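Local coordinates for protein probable acetyltransferase (Agrobacterium tumefaciens, PDB 2GE3) that probably transfers an acetyl group from acetyl coenzyme A, which it binds, to an acceptor substrate, as a member of the GNAT acetyltransferase family, at residues Met53-Ala65 and Leu106-Gly118. Numbering follows the deposited sequence.
Sequences MIENDHPQFVAIA and LMRRTLDAAHEFG
Phe61 lays one face of its ring, near the rim, over the turn of helix 102-117 that carries Arg109 and Thr110, with Arg109 CB and Thr110 N lying beneath it. The methyl of Ala113 meets the ring at its edge, CB lying 3.7 Å from Phe61 CE1. Obliquely off the rim, near CB, CG and CD1 of Phe61, Thr110 OG1 comes within 3.3 Å of Phe61 CD1, and this hydroxyl is already engaged in its own helix, donating to Leu106 O over 2.7 Å. Thr110 N bonds to the same carbonyl oxygen from the opposite face of its plane. In Thr110, OG1 lies beside the backbone N, and CG2, anti to that N, is turned to Pro59. Arg109 bends at chi2 and chi3, bringing its guanidinium back past the ring; the two planes are 72° apart, and Arg109 NH2 is 3.7 Å from Phe61 CE2. Its NH1 makes a weak hydrogen bond to Ile10 O of the neighbouring strand 9-12.

Farther along the helix, Pro59 sets CB against the methyl of Ala113, and Pro59 CG lies 3.8 Å from Ala114 CA. Toward the other end, Leu106 CD1 reaches Ala63 CB and the backbone between Val62 and Ala63. Phe117, its CG anti to the backbone N (chi1 175°), projects to the turn where a Schellman motif, with Asp57 as its C-prime residue, ends helix 43-55; Phe117 CD1 lies 3.5 Å from Asp57 O, and its CE1 sits in the plane of the His58 ring at its edge.

Strand 60-65 and the helix run nearly antiparallel, at 161°, in the layering of helix on sheet found in the GNAT fold. Since the contact of 53-65 with the helix is mostly apolar, and Thr110's hydroxyl is satisfied within its own helix, the helix probably packs here mainly by hydrophobic and van der Waals contact.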
HETATM    1  N   MSE A  53      16.298  -4.628   7.543  1.00 43.55           N
HETATM    2  CA  MSE A  53      16.683  -3.547   6.667  1.00 44.90           C
HETATM    3  C   MSE A  53      18.207  -3.468   6.441  1.00 43.78           C
HETATM    4  O   MSE A  53      18.659  -3.370   5.303  1.00 42.93           O
HETATM    5  CB  MSE A  53      16.182  -2.252   7.267  1.00 46.02           C
HETATM    6  CG  MSE A  53      14.670  -2.298   7.432  1.00 54.60           C
HETATM    7 SE   MSE A  53      13.800  -1.489   5.865  1.00 70.98          SE
HETATM    8  CE  MSE A  53      13.692   0.397   6.671  1.00 63.53           C
ATOM      9  N   ILE A  54      18.979  -3.492   7.530  1.00 42.46           N
ATOM     10  CA  ILE A  54      20.414  -3.484   7.459  1.00 42.54           C
ATOM     11  C   ILE A  54      20.899  -4.693   6.621  1.00 44.52           C
ATOM     12  O   ILE A  54      21.735  -4.556   5.746  1.00 45.34           O
ATOM     13  CB  ILE A  54      21.026  -3.511   8.877  1.00 42.88           C
ATOM     14  CG1 ILE A  54      20.710  -2.195   9.596  1.00 41.03           C
ATOM     15  CG2 ILE A  54      22.532  -3.814   8.845  1.00 37.80           C
ATOM     16  CD1 ILE A  54      21.179  -2.164  11.056  1.00 41.42           C
ATOM     17  N   GLU A  55      20.322  -5.858   6.866  1.00 45.83           N
ATOM     18  CA  GLU A  55      20.835  -7.093   6.308  1.00 47.76           C
ATOM     19  C   GLU A  55      20.604  -7.139   4.797  1.00 47.56           C
ATOM     20  O   GLU A  55      21.503  -7.527   4.023  1.00 47.07           O
ATOM     21  CB  GLU A  55      20.263  -8.308   7.068  1.00 47.84           C
ATOM     22  CG  GLU A  55      21.125  -8.850   8.315  1.00 52.30           C
ATOM     23  CD  GLU A  55      21.910  -7.806   9.241  1.00 56.61           C
ATOM     24  OE1 GLU A  55      23.166  -7.743   9.033  1.00 55.38           O
ATOM     25  OE2 GLU A  55      21.328  -7.128  10.191  1.00 51.88           O
ATOM     26  N   ASN A  56      19.424  -6.669   4.407  1.00 47.91           N
ATOM     27  CA  ASN A  56      18.993  -6.557   3.017  1.00 48.92           C
ATOM     28  C   ASN A  56      19.258  -5.213   2.346  1.00 49.68           C
ATOM     29  O   ASN A  56      18.717  -4.924   1.265  1.00 49.95           O
ATOM     30  CB  ASN A  56      17.522  -6.885   2.934  1.00 49.08           C
ATOM     31  CG  ASN A  56      17.237  -8.233   3.505  1.00 50.61           C
ATOM     32  OD1 ASN A  56      18.013  -9.177   3.292  1.00 51.34           O
ATOM     33  ND2 ASN A  56      16.180  -8.333   4.285  1.00 51.16           N
ATOM     34  N   ASP A  57      20.089  -4.408   3.016  1.00 49.67           N
ATOM     35  CA  ASP A  57      20.692  -3.223   2.452  1.00 48.99           C
ATOM     36  C   ASP A  57      19.707  -2.075   2.074  1.00 48.10           C
ATOM     37  O   ASP A  57      20.075  -1.209   1.260  1.00 46.64           O
ATOM     38  CB  ASP A  57      21.613  -3.642   1.286  1.00 50.50           C
ATOM     39  CG  ASP A  57      22.700  -2.616   1.003  1.00 54.48           C
ATOM     40  OD1 ASP A  57      23.401  -2.211   1.966  1.00 57.51           O
ATOM     41  OD2 ASP A  57      22.849  -2.189  -0.179  1.00 58.40           O
ATOM     42  N   HIS A  58      18.501  -2.065   2.688  1.00 46.59           N
ATOM     43  CA  HIS A  58      17.435  -1.037   2.441  1.00 45.63           C
ATOM     44  C   HIS A  58      17.679   0.304   3.181  1.00 42.97           C
ATOM     45  O   HIS A  58      18.011   0.283   4.391  1.00 42.71           O
ATOM     46  CB  HIS A  58      16.068  -1.557   2.830  1.00 45.94           C
ATOM     47  CG  HIS A  58      15.658  -2.777   2.075  1.00 49.45           C
ATOM     48  ND1 HIS A  58      14.607  -3.574   2.467  1.00 53.55           N
ATOM     49  CD2 HIS A  58      16.176  -3.353   0.962  1.00 51.87           C
ATOM     50  CE1 HIS A  58      14.487  -4.585   1.627  1.00 54.90           C
ATOM     51  NE2 HIS A  58      15.430  -4.472   0.703  1.00 54.96           N
ATOM     52  N   PRO A  59      17.585   1.446   2.444  1.00 39.08           N
ATOM     53  CA  PRO A  59      18.094   2.763   2.923  1.00 36.90           C
ATOM     54  C   PRO A  59      17.365   3.187   4.197  1.00 36.35           C
ATOM     55  O   PRO A  59      16.132   3.147   4.233  1.00 35.33           O
ATOM     56  CB  PRO A  59      17.786   3.724   1.769  1.00 35.49           C
ATOM     57  CG  PRO A  59      17.389   2.876   0.612  1.00 37.35           C
ATOM     58  CD  PRO A  59      17.029   1.506   1.077  1.00 38.15           C
ATOM     59  N   GLN A  60      18.124   3.436   5.261  1.00 33.67           N
ATOM     60  CA  GLN A  60      17.550   3.796   6.496  1.00 34.34           C
ATOM     61  C   GLN A  60      18.557   4.630   7.264  1.00 33.08           C
ATOM     62  O   GLN A  60      19.617   4.156   7.621  1.00 31.66           O
ATOM     63  CB  GLN A  60      17.106   2.576   7.294  1.00 34.80           C
ATOM     64  CG  GLN A  60      16.457   2.925   8.652  1.00 36.51           C
ATOM     65  CD  GLN A  60      15.817   1.650   9.282  1.00 39.99           C
ATOM     66  OE1 GLN A  60      16.384   0.516   9.186  1.00 45.14           O
ATOM     67  NE2 GLN A  60      14.601   1.819   9.840  1.00 40.82           N
ATOM     68  N   PHE A  61      18.217   5.893   7.492  1.00 32.59           N
ATOM     69  CA  PHE A  61      19.173   6.845   8.044  1.00 32.32           C
ATOM     70  C   PHE A  61      18.635   7.441   9.322  1.00 33.67           C
ATOM     71  O   PHE A  61      17.422   7.645   9.462  1.00 32.97           O
ATOM     72  CB  PHE A  61      19.441   7.954   6.993  1.00 32.22           C
ATOM     73  CG  PHE A  61      20.306   7.489   5.857  1.00 31.03           C
ATOM     74  CD1 PHE A  61      19.787   6.693   4.822  1.00 27.91           C
ATOM     75  CD2 PHE A  61      21.666   7.754   5.879  1.00 30.19           C
ATOM     76  CE1 PHE A  61      20.668   6.158   3.810  1.00 29.42           C
ATOM     77  CE2 PHE A  61      22.505   7.259   4.894  1.00 28.29           C
ATOM     78  CZ  PHE A  61      22.008   6.458   3.869  1.00 26.50           C
ATOM     79  N   VAL A  62      19.549   7.757  10.257  1.00 34.63           N
ATOM     80  CA  VAL A  62      19.139   8.381  11.532  1.00 33.01           C
ATOM     81  C   VAL A  62      19.824   9.710  11.681  1.00 32.93           C
ATOM     82  O   VAL A  62      20.923   9.872  11.172  1.00 31.37           O
ATOM     83  CB  VAL A  62      19.309   7.465  12.737  1.00 32.70           C
ATOM     84  CG1 VAL A  62      18.201   6.447  12.671  1.00 32.52           C
ATOM     85  CG2 VAL A  62      20.795   6.872  12.806  1.00 28.45           C
ATOM     86  N   ALA A  63      19.139  10.673  12.297  1.00 31.60           N
ATOM     87  CA  ALA A  63      19.858  11.871  12.684  1.00 30.72           C
ATOM     88  C   ALA A  63      20.147  11.775  14.155  1.00 31.44           C
ATOM     89  O   ALA A  63      19.249  11.585  14.963  1.00 32.01           O
ATOM     90  CB  ALA A  63      19.091  13.113  12.345  1.00 29.27           C
ATOM     91  N   ILE A  64      21.411  11.999  14.487  1.00 33.45           N
ATOM     92  CA  ILE A  64      21.933  11.795  15.808  1.00 34.95           C
ATOM     93  C   ILE A  64      22.381  13.134  16.450  1.00 36.59           C
ATOM     94  O   ILE A  64      23.197  13.909  15.841  1.00 35.09           O
ATOM     95  CB  ILE A  64      23.119  10.766  15.776  1.00 35.68           C
ATOM     96  CG1 ILE A  64      22.519   9.385  15.928  1.00 35.55           C
ATOM     97  CG2 ILE A  64      24.035  10.916  17.020  1.00 35.96           C
ATOM     98  CD1 ILE A  64      22.510   8.792  14.818  1.00 37.62           C
ATOM     99  N   ALA A  65      21.828  13.418  17.623  1.00 35.26           N
ATOM    100  CA  ALA A  65      22.271  14.600  18.371  1.00 37.01           C
ATOM    101  C   ALA A  65      22.517  14.229  19.848  1.00 37.76           C
ATOM    102  O   ALA A  65      21.636  13.693  20.553  1.00 36.52           O
ATOM    103  CB  ALA A  65      21.258  15.804  18.251  1.00 34.74           C
ATOM    104  N   LEU A 106      18.307  14.686   5.655  1.00 28.52           N
ATOM    105  CA  LEU A 106      17.983  13.246   5.788  1.00 29.91           C
ATOM    106  C   LEU A 106      17.379  12.659   4.504  1.00 31.16           C
ATOM    107  O   LEU A 106      17.771  11.551   4.097  1.00 31.11           O
ATOM    108  CB  LEU A 106      16.967  13.087   6.904  1.00 29.27           C
ATOM    109  CG  LEU A 106      16.955  12.194   8.151  1.00 31.70           C
ATOM    110  CD1 LEU A 106      18.267  11.679   8.699  1.00 29.63           C
ATOM    111  CD2 LEU A 106      16.094  12.991   9.251  1.00 30.46           C
HETATM  112  N   MSE A 107      16.430  13.371   3.874  1.00 30.25           N
HETATM  113  CA  MSE A 107      15.867  12.936   2.603  1.00 35.40           C
HETATM  114  C   MSE A 107      16.887  12.799   1.490  1.00 31.74           C
HETATM  115  O   MSE A 107      16.902  11.801   0.841  1.00 29.34           O
HETATM  116  CB  MSE A 107      14.802  13.898   2.102  1.00 33.23           C
HETATM  117  CG  MSE A 107      13.613  13.191   1.379  1.00 44.56           C
HETATM  118 SE   MSE A 107      11.980  14.378   1.726  1.00 54.95          SE
HETATM  119  CE  MSE A 107      12.712  14.810   3.392  1.00 57.69           C
ATOM    120  N   ARG A 108      17.737  13.823   1.269  1.00 31.27           N
ATOM    121  CA  ARG A 108      18.810  13.730   0.286  1.00 30.51           C
ATOM    122  C   ARG A 108      19.722  12.540   0.399  1.00 30.85           C
ATOM    123  O   ARG A 108      20.121  11.947  -0.628  1.00 29.70           O
ATOM    124  CB  ARG A 108      19.637  15.038   0.271  1.00 31.71           C
ATOM    125  CG  ARG A 108      18.751  16.179  -0.063  1.00 30.31           C
ATOM    126  CD  ARG A 108      19.316  17.305  -0.806  1.00 32.21           C
ATOM    127  NE  ARG A 108      18.925  18.528  -0.153  1.00 32.71           N
ATOM    128  CZ  ARG A 108      18.059  19.439  -0.567  1.00 39.79           C
ATOM    129  NH1 ARG A 108      17.344  19.370  -1.784  1.00 40.57           N
ATOM    130  NH2 ARG A 108      17.949  20.482   0.271  1.00 31.53           N
ATOM    131  N   ARG A 109      20.154  12.254   1.626  1.00 30.21           N
ATOM    132  CA  ARG A 109      21.002  11.093   1.876  1.00 29.60           C
ATOM    133  C   ARG A 109      20.250   9.803   1.590  1.00 30.39           C
ATOM    134  O   ARG A 109      20.817   8.823   1.058  1.00 31.00           O
ATOM    135  CB  ARG A 109      21.485  11.059   3.332  1.00 29.25           C
ATOM    136  CG  ARG A 109      22.606  12.148   3.644  1.00 29.72           C
ATOM    137  CD  ARG A 109      23.931  11.742   2.862  1.00 31.39           C
ATOM    138  NE  ARG A 109      24.517  10.494   3.403  1.00 36.18           N
ATOM    139  CZ  ARG A 109      25.160  10.417   4.583  1.00 41.68           C
ATOM    140  NH1 ARG A 109      25.253  11.495   5.387  1.00 41.93           N
ATOM    141  NH2 ARG A 109      25.672   9.262   4.991  1.00 40.48           N
ATOM    142  N   THR A 110      18.993   9.763   2.013  1.00 29.53           N
ATOM    143  CA  THR A 110      18.184   8.544   1.932  1.00 28.69           C
ATOM    144  C   THR A 110      17.822   8.254   0.464  1.00 28.39           C
ATOM    145  O   THR A 110      17.881   7.119   0.053  1.00 29.07           O
ATOM    146  CB  THR A 110      16.940   8.615   2.860  1.00 29.09           C
ATOM    147  OG1 THR A 110      17.386   8.880   4.200  1.00 29.05           O
ATOM    148  CG2 THR A 110      16.061   7.258   2.842  1.00 26.79           C
ATOM    149  N   LEU A 111      17.466   9.271  -0.318  1.00 28.20           N
ATOM    150  CA  LEU A 111      17.217   9.132  -1.764  1.00 28.79           C
ATOM    151  C   LEU A 111      18.432   8.775  -2.565  1.00 30.77           C
ATOM    152  O   LEU A 111      18.374   8.012  -3.574  1.00 30.72           O
ATOM    153  CB  LEU A 111      16.596  10.437  -2.324  1.00 27.88           C
ATOM    154  CG  LEU A 111      15.139  10.742  -1.833  1.00 32.16           C
ATOM    155  CD1 LEU A 111      14.755  12.127  -2.272  1.00 32.09           C
ATOM    156  CD2 LEU A 111      14.072   9.706  -2.419  1.00 24.73           C
ATOM    157  N   ASP A 112      19.562   9.393  -2.210  1.00 32.91           N
ATOM    158  CA  ASP A 112      20.742   9.016  -2.876  1.00 33.15           C
ATOM    159  C   ASP A 112      21.085   7.524  -2.627  1.00 32.87           C
ATOM    160  O   ASP A 112      21.395   6.783  -3.574  1.00 31.64           O
ATOM    161  CB  ASP A 112      21.877   9.941  -2.539  1.00 35.32           C
ATOM    162  CG  ASP A 112      22.663  10.337  -3.836  1.00 43.33           C
ATOM    163  OD1 ASP A 112      22.108  11.103  -4.746  1.00 47.49           O
ATOM    164  OD2 ASP A 112      23.775   9.804  -3.950  1.00 37.98           O
ATOM    165  N   ALA A 113      20.993   7.053  -1.385  1.00 31.73           N
ATOM    166  CA  ALA A 113      21.234   5.634  -1.170  1.00 31.23           C
ATOM    167  C   ALA A 113      20.194   4.755  -1.940  1.00 31.64           C
ATOM    168  O   ALA A 113      20.533   3.643  -2.378  1.00 30.80           O
ATOM    169  CB  ALA A 113      21.170   5.328   0.260  1.00 31.87           C
ATOM    170  N   ALA A 114      18.939   5.211  -2.059  1.00 30.39           N
ATOM    171  CA  ALA A 114      17.930   4.418  -2.809  1.00 31.85           C
ATOM    172  C   ALA A 114      18.265   4.279  -4.291  1.00 30.68           C
ATOM    173  O   ALA A 114      18.055   3.242  -4.906  1.00 27.88           O
ATOM    174  CB  ALA A 114      16.519   4.976  -2.652  1.00 30.45           C
ATOM    175  N   HIS A 115      18.746   5.375  -4.846  1.00 30.88           N
ATOM    176  CA  HIS A 115      19.131   5.392  -6.207  1.00 32.02           C
ATOM    177  C   HIS A 115      20.352   4.455  -6.405  1.00 31.55           C
ATOM    178  O   HIS A 115      20.309   3.634  -7.268  1.00 30.37           O
ATOM    179  CB  HIS A 115      19.415   6.827  -6.609  1.00 33.18           C
ATOM    180  CG  HIS A 115      19.570   7.050  -8.086  1.00 39.83           C
ATOM    181  ND1 HIS A 115      19.504   8.306  -8.659  1.00 43.60           N
ATOM    182  CD2 HIS A 115      19.783   6.195  -9.110  1.00 46.55           C
ATOM    183  CE1 HIS A 115      19.673   8.208  -9.966  1.00 43.51           C
ATOM    184  NE2 HIS A 115      19.829   6.939 -10.268  1.00 45.99           N
ATOM    185  N   GLU A 116      21.392   4.582  -5.581  1.00 33.64           N
ATOM    186  CA  GLU A 116      22.534   3.693  -5.585  1.00 36.69           C
ATOM    187  C   GLU A 116      22.109   2.255  -5.475  1.00 36.77           C
ATOM    188  O   GLU A 116      22.640   1.406  -6.136  1.00 37.31           O
ATOM    189  CB  GLU A 116      23.476   4.014  -4.424  1.00 35.83           C
ATOM    190  CG  GLU A 116      24.987   3.432  -4.639  1.00 39.17           C
ATOM    191  CD  GLU A 116      26.023   4.006  -3.616  1.00 42.01           C
ATOM    192  OE1 GLU A 116      25.669   4.900  -2.817  1.00 52.35           O
ATOM    193  OE2 GLU A 116      27.207   3.577  -3.588  1.00 52.81           O
ATOM    194  N   PHE A 117      21.152   1.965  -4.610  1.00 36.70           N
ATOM    195  CA  PHE A 117      20.663   0.603  -4.516  1.00 37.64           C
ATOM    196  C   PHE A 117      19.999   0.131  -5.834  1.00 35.80           C
ATOM    197  O   PHE A 117      19.877  -1.027  -6.030  1.00 37.35           O
ATOM    198  CB  PHE A 117      19.693   0.502  -3.318  1.00 38.61           C
ATOM    199  CG  PHE A 117      19.006  -0.824  -3.169  1.00 44.47           C
ATOM    200  CD1 PHE A 117      19.367  -1.697  -2.105  1.00 47.32           C
ATOM    201  CD2 PHE A 117      17.979  -1.232  -4.081  1.00 47.62           C
ATOM    202  CE1 PHE A 117      18.718  -2.945  -1.935  1.00 45.21           C
ATOM    203  CE2 PHE A 117      17.327  -2.468  -3.927  1.00 49.28           C
ATOM    204  CZ  PHE A 117      17.708  -3.328  -2.830  1.00 46.53           C
ATOM    205  N   GLY A 118      19.456   0.988  -6.694  1.00 34.33           N
ATOM    206  CA  GLY A 118      18.850   0.463  -7.894  1.00 30.33           C
ATOM    207  C   GLY A 118      17.357   0.640  -8.018  1.00 31.77           C
ATOM    208  O   GLY A 118      16.783   0.161  -8.972  1.00 31.35           O
TER